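Long-range contacts in putative thiol-disulfide oxidoreductase (Bacteroides vulgatus, PDB 4GRF), which probably catalyses thiol-disulfide exchange, this chain being the C-terminal thioredoxin domain of a longer protein: residues A[111-115]-A[125-129]; A[12-17]-A[90-94]. One frame throughout, in Å; residues are numbered along the deposited sequence.

Interaction 1: residues A[111-115]-A[125-129]; sequences PHIIL and KELRG. With GSH (glutathione), chain H.
Pro-111 sets its CG over one face of the Arg-128 guanidinium, toward the rim, 3.4 Å from NE. The carbonyl of Pro-111 is also close, its O 2.9 Å from Arg-128 NH2, but the angle is too poor for a hydrogen bond. The guanidinium instead folds back on its own segment, NH1 donating to Leu-127 O at 2.8 Å from a position 58° above that carbonyl's plane. Glu-126 adds charge attraction alone, since OE1 sits 3.5 Å from Arg-128 NH2 and well out of the guanidinium plane.

Pro-111 follows a cis peptide bond and its ring touches the Cys-41/Cys-44 CxxC residues, the arrangement of the cis-proline loop in thioredoxin folds. Strand 112-116 runs on from that loop, and 125-129 is the loop leading into helix 129-140.

Between the backbones a single weak hydrogen bond passes, Leu-127 N to Ile-113 O, long at 3.4 Å but nearly straight at 168°. The Ile-113 N-H is buried here without a partner in the model.

Side-chain contacts flank the weak backbone bond. Ile-113 sets CG2 against Leu-127 CB and CD1 against Leu-127 O. Leu-127 CD1 lies 4.1 Å from Leu-115 CB, and Ile-114 CG2 packs 3.8 Å from Lys-125 CB. Because Lys-125 CG stands between the backbone N and carbonyl carbon (chi1 48°) and the rest of the chain is extended, the ammonium is carried away from the strand to the glutathione, with NZ 3.4 Å from carboxylate atom O31. Leu-3 O accepts a hydrogen bond from the same nitrogen.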
loop_
_atom_site.group_PDB
_atom_site.type_symbol
_atom_site.label_atom_id
_atom_site.label_comp_id
_atom_site.label_asym_id
_atom_site.label_seq_id
_atom_site.Cartn_x
_atom_site.Cartn_y
_atom_site.Cartn_z
ATOM N N PRO A 111 8.773 6.336 2.269
ATOM C CA PRO A 111 7.660 5.535 1.809
ATOM C C PRO A 111 7.908 4.979 0.398
ATOM O O PRO A 111 8.693 5.534 -0.358
ATOM C CB PRO A 111 6.501 6.546 1.770
ATOM C CG PRO A 111 7.152 7.857 1.526
ATOM C CD PRO A 111 8.470 7.781 2.236
ATOM N N HIS A 112 7.243 3.872 0.100
ATOM C CA HIS A 112 7.224 3.306 -1.223
ATOM C C HIS A 112 5.752 3.107 -1.595
ATOM O O HIS A 112 5.062 2.220 -1.046
ATOM C CB HIS A 112 7.963 1.991 -1.282
ATOM C CG HIS A 112 8.187 1.515 -2.666
ATOM N ND1 HIS A 112 9.064 2.144 -3.523
ATOM C CD2 HIS A 112 7.652 0.488 -3.359
ATOM C CE1 HIS A 112 9.051 1.523 -4.687
ATOM N NE2 HIS A 112 8.209 0.510 -4.611
ATOM N N ILE A 113 5.265 3.988 -2.466
ATOM C CA ILE A 113 3.850 3.967 -2.827
ATOM C C ILE A 113 3.700 3.860 -4.343
ATOM O O ILE A 113 4.179 4.722 -5.095
ATOM C CB ILE A 113 3.130 5.226 -2.334
ATOM C CG1 ILE A 113 3.387 5.433 -0.844
ATOM C CG2 ILE A 113 1.640 5.113 -2.615
ATOM C CD1 ILE A 113 2.757 6.695 -0.279
ATOM N N ILE A 114 3.041 2.798 -4.776
ATOM C CA ILE A 114 2.880 2.496 -6.185
ATOM C C ILE A 114 1.399 2.271 -6.507
ATOM O O ILE A 114 0.604 2.027 -5.617
ATOM C CB ILE A 114 3.676 1.251 -6.601
ATOM C CG1 ILE A 114 3.209 0.015 -5.813
ATOM C CG2 ILE A 114 5.170 1.481 -6.372
ATOM C CD1 ILE A 114 3.850 -1.276 -6.260
ATOM N N LEU A 115 1.050 2.350 -7.787
ATOM C CA LEU A 115 -0.305 2.103 -8.254
ATOM C C LEU A 115 -0.283 0.880 -9.143
ATOM O O LEU A 115 0.505 0.814 -10.099
ATOM C CB LEU A 115 -0.881 3.283 -9.045
ATOM C CG LEU A 115 -2.362 3.127 -9.450
ATOM C CD1 LEU A 115 -3.277 2.908 -8.246
ATOM C CD2 LEU A 115 -2.821 4.313 -10.284
ATOM N N LYS A 125 4.563 4.922 -9.980
ATOM C CA LYS A 125 5.321 4.860 -8.742
ATOM C C LYS A 125 5.743 6.264 -8.273
ATOM O O LYS A 125 5.419 7.286 -8.911
ATOM C CB LYS A 125 6.546 3.963 -8.930
ATOM C CG LYS A 125 7.346 4.267 -10.186
ATOM C CD LYS A 125 8.595 3.399 -10.271
ATOM C CE LYS A 125 9.392 3.717 -11.524
ATOM N NZ LYS A 125 10.571 2.816 -11.662
ATOM N N GLU A 126 6.458 6.294 -7.151
ATOM C CA GLU A 126 6.919 7.551 -6.544
ATOM C C GLU A 126 5.786 8.534 -6.298
ATOM O O GLU A 126 5.919 9.736 -6.554
ATOM C CB GLU A 126 7.999 8.209 -7.401
ATOM C CG GLU A 126 9.326 7.465 -7.438
ATOM C CD GLU A 126 10.052 7.492 -6.099
ATOM O OE1 GLU A 126 9.841 8.444 -5.309
ATOM O OE2 GLU A 126 10.838 6.559 -5.837
ATOM N N LEU A 127 4.679 8.019 -5.770
ATOM C CA LEU A 127 3.483 8.805 -5.539
ATOM C C LEU A 127 3.513 9.460 -4.154
ATOM O O LEU A 127 3.689 8.780 -3.156
ATOM C CB LEU A 127 2.256 7.899 -5.678
ATOM C CG LEU A 127 2.169 7.250 -7.060
ATOM C CD1 LEU A 127 0.919 6.402 -7.188
ATOM C CD2 LEU A 127 2.168 8.306 -8.145
ATOM N N ARG A 128 3.325 10.778 -4.115
ATOM C CA ARG A 128 3.326 11.538 -2.855
ATOM C C ARG A 128 2.352 12.687 -2.963
ATOM O O ARG A 128 2.116 13.206 -4.048
ATOM C CB ARG A 128 4.696 12.140 -2.596
ATOM C CG ARG A 128 5.818 11.146 -2.657
ATOM C CD ARG A 128 5.908 10.318 -1.391
ATOM N NE ARG A 128 7.159 9.575 -1.446
ATOM C CZ ARG A 128 7.305 8.414 -2.077
ATOM N NH1 ARG A 128 6.262 7.817 -2.653
ATOM N NH2 ARG A 128 8.494 7.835 -2.103
ATOM N N GLY A 129 1.803 13.095 -1.823
ATOM C CA GLY A 129 1.014 14.321 -1.744
ATOM C C GLY A 129 -0.101 14.394 -2.756
ATOM O O GLY A 129 -0.779 13.406 -3.021
HETATM N N1 GSH H . 12.795 -8.469 -13.462
HETATM C CA1 GSH H . 13.768 -7.567 -12.788
HETATM C C1 GSH H . 15.188 -8.019 -12.996
HETATM O O11 GSH H . 16.036 -7.180 -13.377
HETATM O O12 GSH H . 15.475 -9.219 -12.778
HETATM C CB1 GSH H . 13.428 -7.507 -11.301
HETATM C CG1 GSH H . 14.568 -6.914 -10.476
HETATM C CD1 GSH H . 14.497 -5.401 -10.458
HETATM O OE1 GSH H . 13.584 -4.782 -10.988
HETATM N N2 GSH H . 15.482 -4.777 -9.815
HETATM C CA2 GSH H . 15.478 -3.339 -9.679
HETATM C C2 GSH H . 15.481 -2.648 -11.010
HETATM O O2 GSH H . 16.288 -2.950 -11.876
HETATM C CB2 GSH H . 16.681 -2.875 -8.858
HETATM S SG2 GSH H . 16.851 -3.775 -7.303
HETATM N N3 GSH H . 14.556 -1.703 -11.138
HETATM C CA3 GSH H . 14.399 -0.869 -12.313
HETATM C C3 GSH H . 13.501 0.315 -12.000
HETATM O O31 GSH H . 13.235 1.113 -12.919
HETATM O O32 GSH H . 13.050 0.458 -10.836
#

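Interaction 2: residues A[12-17]-A[90-94]; sequences ITGIDL and QVLLQ
Val-91 points toward 12-17 and meets Gly-14, its CB 3.7 Å from Gly-14 C. CG1 stands anti to the carbonyl carbon of Val-91 (chi1 -60°), which puts it beside the Gly-14 carbonyl, while CG2 reaches the other end of the residue, 4.0 Å from Gly-14 CA; the two methyls lie side by side along the glycine backbone. A side chain at Gly-14 would run into Val-91 CB and Leu-92 O, so the close approach depends on the missing beta carbon. Cut back to an alanine, Val-91 would probably leave a gap against the Gly-14 backbone, where both methyls now pack.

Leu-93 begins by pointing away from 12-17, yet its CD2 bends back to Thr-13 O at 3.4 Å and meets Ile-12 CG2 at 4.0 Å. On the outer side, the Gln-94 amide oxygen sits near the CD1 end of Ile-15, a loose contact without a polar bond. Beyond the segments, Tyr-66 of strand 63-69 touches both Ile-12 and Val-91.

These side chains flank one antiparallel, hydrogen-bonded bridge between Ile-15 and Leu-92. Ile-15 N donates to Leu-92 O at 3.1 Å, and Leu-92 N returns a bond to Ile-15 O at 2.9 Å and 163°. Strands 13-15 and 90-92 cross at 94°, axes 4.3 Å apart, consistent with the pairing being limited to one bridge, which joins the short 13-15/21-23 hairpin to the edge strand of the thioredoxin sheet. A water continues the link where the strands part, donating to Thr-13 O and accepting from Gln-94 N.

Gln-90 O is buried with no hydrogen-bond partner in the model; Asp-16 CA-H makes a CA-H...O contact with it (CA to O 3.2 Å). The polar link thus consists of two conventional bonds, supplemented by this contact, a like one from Val-91 CA to Ile-15 O, and one water bridge, with apolar packing around them.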
loop_
_atom_site.group_PDB
_atom_site.type_symbol
_atom_site.label_atom_id
_atom_site.label_comp_id
_atom_site.label_asym_id
_atom_site.label_seq_id
_atom_site.Cartn_x
_atom_site.Cartn_y
_atom_site.Cartn_z
ATOM N N ILE A 12 2.197 -10.519 -2.693
ATOM C CA ILE A 12 2.298 -10.040 -1.324
ATOM C C ILE A 12 1.150 -10.662 -0.527
ATOM O O ILE A 12 -0.007 -10.646 -0.985
ATOM C CB ILE A 12 2.131 -8.501 -1.206
ATOM C CG1 ILE A 12 3.071 -7.718 -2.128
ATOM C CG2 ILE A 12 2.359 -8.041 0.235
ATOM C CD1 ILE A 12 2.741 -6.238 -2.155
ATOM N N THR A 13 1.458 -11.203 0.654
ATOM C CA THR A 13 0.441 -11.626 1.592
ATOM C C THR A 13 0.867 -11.183 2.975
ATOM O O THR A 13 2.047 -11.275 3.316
ATOM C CB THR A 13 0.253 -13.153 1.620
ATOM O OG1 THR A 13 0.084 -13.645 0.287
ATOM C CG2 THR A 13 -0.979 -13.514 2.424
ATOM N N GLY A 14 -0.083 -10.674 3.741
ATOM C CA GLY A 14 0.130 -10.362 5.147
ATOM C C GLY A 14 -1.154 -10.641 5.913
ATOM O O GLY A 14 -2.172 -11.034 5.326
ATOM N N ILE A 15 -1.098 -10.438 7.233
ATOM C CA ILE A 15 -2.249 -10.605 8.100
ATOM C C ILE A 15 -2.893 -9.250 8.399
ATOM O O ILE A 15 -2.206 -8.293 8.766
ATOM C CB ILE A 15 -1.844 -11.318 9.417
ATOM C CG1 ILE A 15 -1.043 -12.594 9.128
ATOM C CG2 ILE A 15 -3.072 -11.601 10.273
ATOM C CD1 ILE A 15 -1.752 -13.614 8.261
ATOM N N ASP A 16 -4.221 -9.167 8.239
ATOM C CA ASP A 16 -4.931 -7.918 8.370
ATOM C C ASP A 16 -5.397 -7.739 9.805
ATOM O O ASP A 16 -5.036 -8.553 10.676
ATOM C CB ASP A 16 -6.063 -7.798 7.315
ATOM C CG ASP A 16 -7.311 -8.651 7.627
ATOM O OD1 ASP A 16 -7.379 -9.358 8.646
ATOM O OD2 ASP A 16 -8.276 -8.589 6.823
ATOM N N LEU A 17 -6.148 -6.675 10.058
ATOM C CA LEU A 17 -6.565 -6.330 11.429
ATOM C C LEU A 17 -7.662 -7.281 11.946
ATOM O O LEU A 17 -7.999 -7.292 13.137
ATOM C CB LEU A 17 -7.050 -4.888 11.498
ATOM C CG LEU A 17 -5.973 -3.805 11.368
ATOM C CD1 LEU A 17 -6.608 -2.434 11.269
ATOM C CD2 LEU A 17 -5.001 -3.871 12.532
ATOM N N GLN A 90 -5.188 -2.966 5.631
ATOM C CA GLN A 90 -3.858 -2.928 6.227
ATOM C C GLN A 90 -3.383 -4.324 6.591
ATOM O O GLN A 90 -4.053 -5.029 7.374
ATOM C CB GLN A 90 -3.902 -2.093 7.515
ATOM C CG GLN A 90 -4.214 -0.616 7.327
ATOM C CD GLN A 90 -2.998 0.192 6.908
ATOM O OE1 GLN A 90 -2.048 -0.333 6.324
ATOM N NE2 GLN A 90 -3.035 1.494 7.182
ATOM N N VAL A 91 -2.219 -4.720 6.078
ATOM C CA VAL A 91 -1.623 -5.984 6.480
ATOM C C VAL A 91 -0.235 -5.793 7.061
ATOM O O VAL A 91 0.469 -4.838 6.741
ATOM C CB VAL A 91 -1.537 -7.022 5.344
ATOM C CG1 VAL A 91 -2.925 -7.343 4.820
ATOM C CG2 VAL A 91 -0.585 -6.566 4.234
ATOM N N LEU A 92 0.135 -6.734 7.925
ATOM C CA LEU A 92 1.474 -6.823 8.480
ATOM C C LEU A 92 2.159 -8.063 7.940
ATOM O O LEU A 92 1.621 -9.179 8.047
ATOM C CB LEU A 92 1.379 -6.910 10.003
ATOM C CG LEU A 92 2.694 -6.981 10.768
ATOM C CD1 LEU A 92 3.522 -5.728 10.537
ATOM C CD2 LEU A 92 2.421 -7.177 12.252
ATOM N N LEU A 93 3.343 -7.870 7.379
ATOM C CA LEU A 93 4.141 -8.981 6.850
ATOM C C LEU A 93 4.643 -9.844 8.008
ATOM O O LEU A 93 5.031 -9.337 9.071
ATOM C CB LEU A 93 5.313 -8.482 6.033
ATOM C CG LEU A 93 4.955 -7.738 4.746
ATOM C CD1 LEU A 93 6.210 -7.237 4.043
ATOM C CD2 LEU A 93 4.117 -8.616 3.834
ATOM N N GLN A 94 4.605 -11.144 7.813
ATOM C CA GLN A 94 5.247 -12.022 8.789
ATOM C C GLN A 94 6.753 -11.863 8.626
ATOM O O GLN A 94 7.252 -11.610 7.524
ATOM C CB GLN A 94 4.769 -13.449 8.601
ATOM C CG GLN A 94 3.252 -13.514 8.545
ATOM C CD GLN A 94 2.689 -14.833 9.027
ATOM O OE1 GLN A 94 1.823 -15.416 8.384
ATOM N NE2 GLN A 94 3.175 -15.305 10.167
HETATM O O HOH W 1 3.496 -12.257 5.371
#

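How the interactions relate
Both contacts reach the same mixed sheet but lie on opposite sides of the chain's centre, 19 Å apart between centres and about 7 Å between nearest atoms, without touching. Interaction 2 works at edge strand 89-92, interaction 1 at strand 112-116; strands 63-69 and 31-37 lie between them in the sheet, and Val-34 of the latter is touched by both Ile-12 and Ile-114. Their relation to the redox and ligand sites differs. Interaction 1 holds Pro-111 beside the Cys-41/Cys-44 disulfide and Lys-125 in the glutathione pocket, its side chain about 9 Å from that of Cys-106, the covalent attachment point. Interaction 2 is remote, the Ile-12 side chain being about 14 Å from the glutathione.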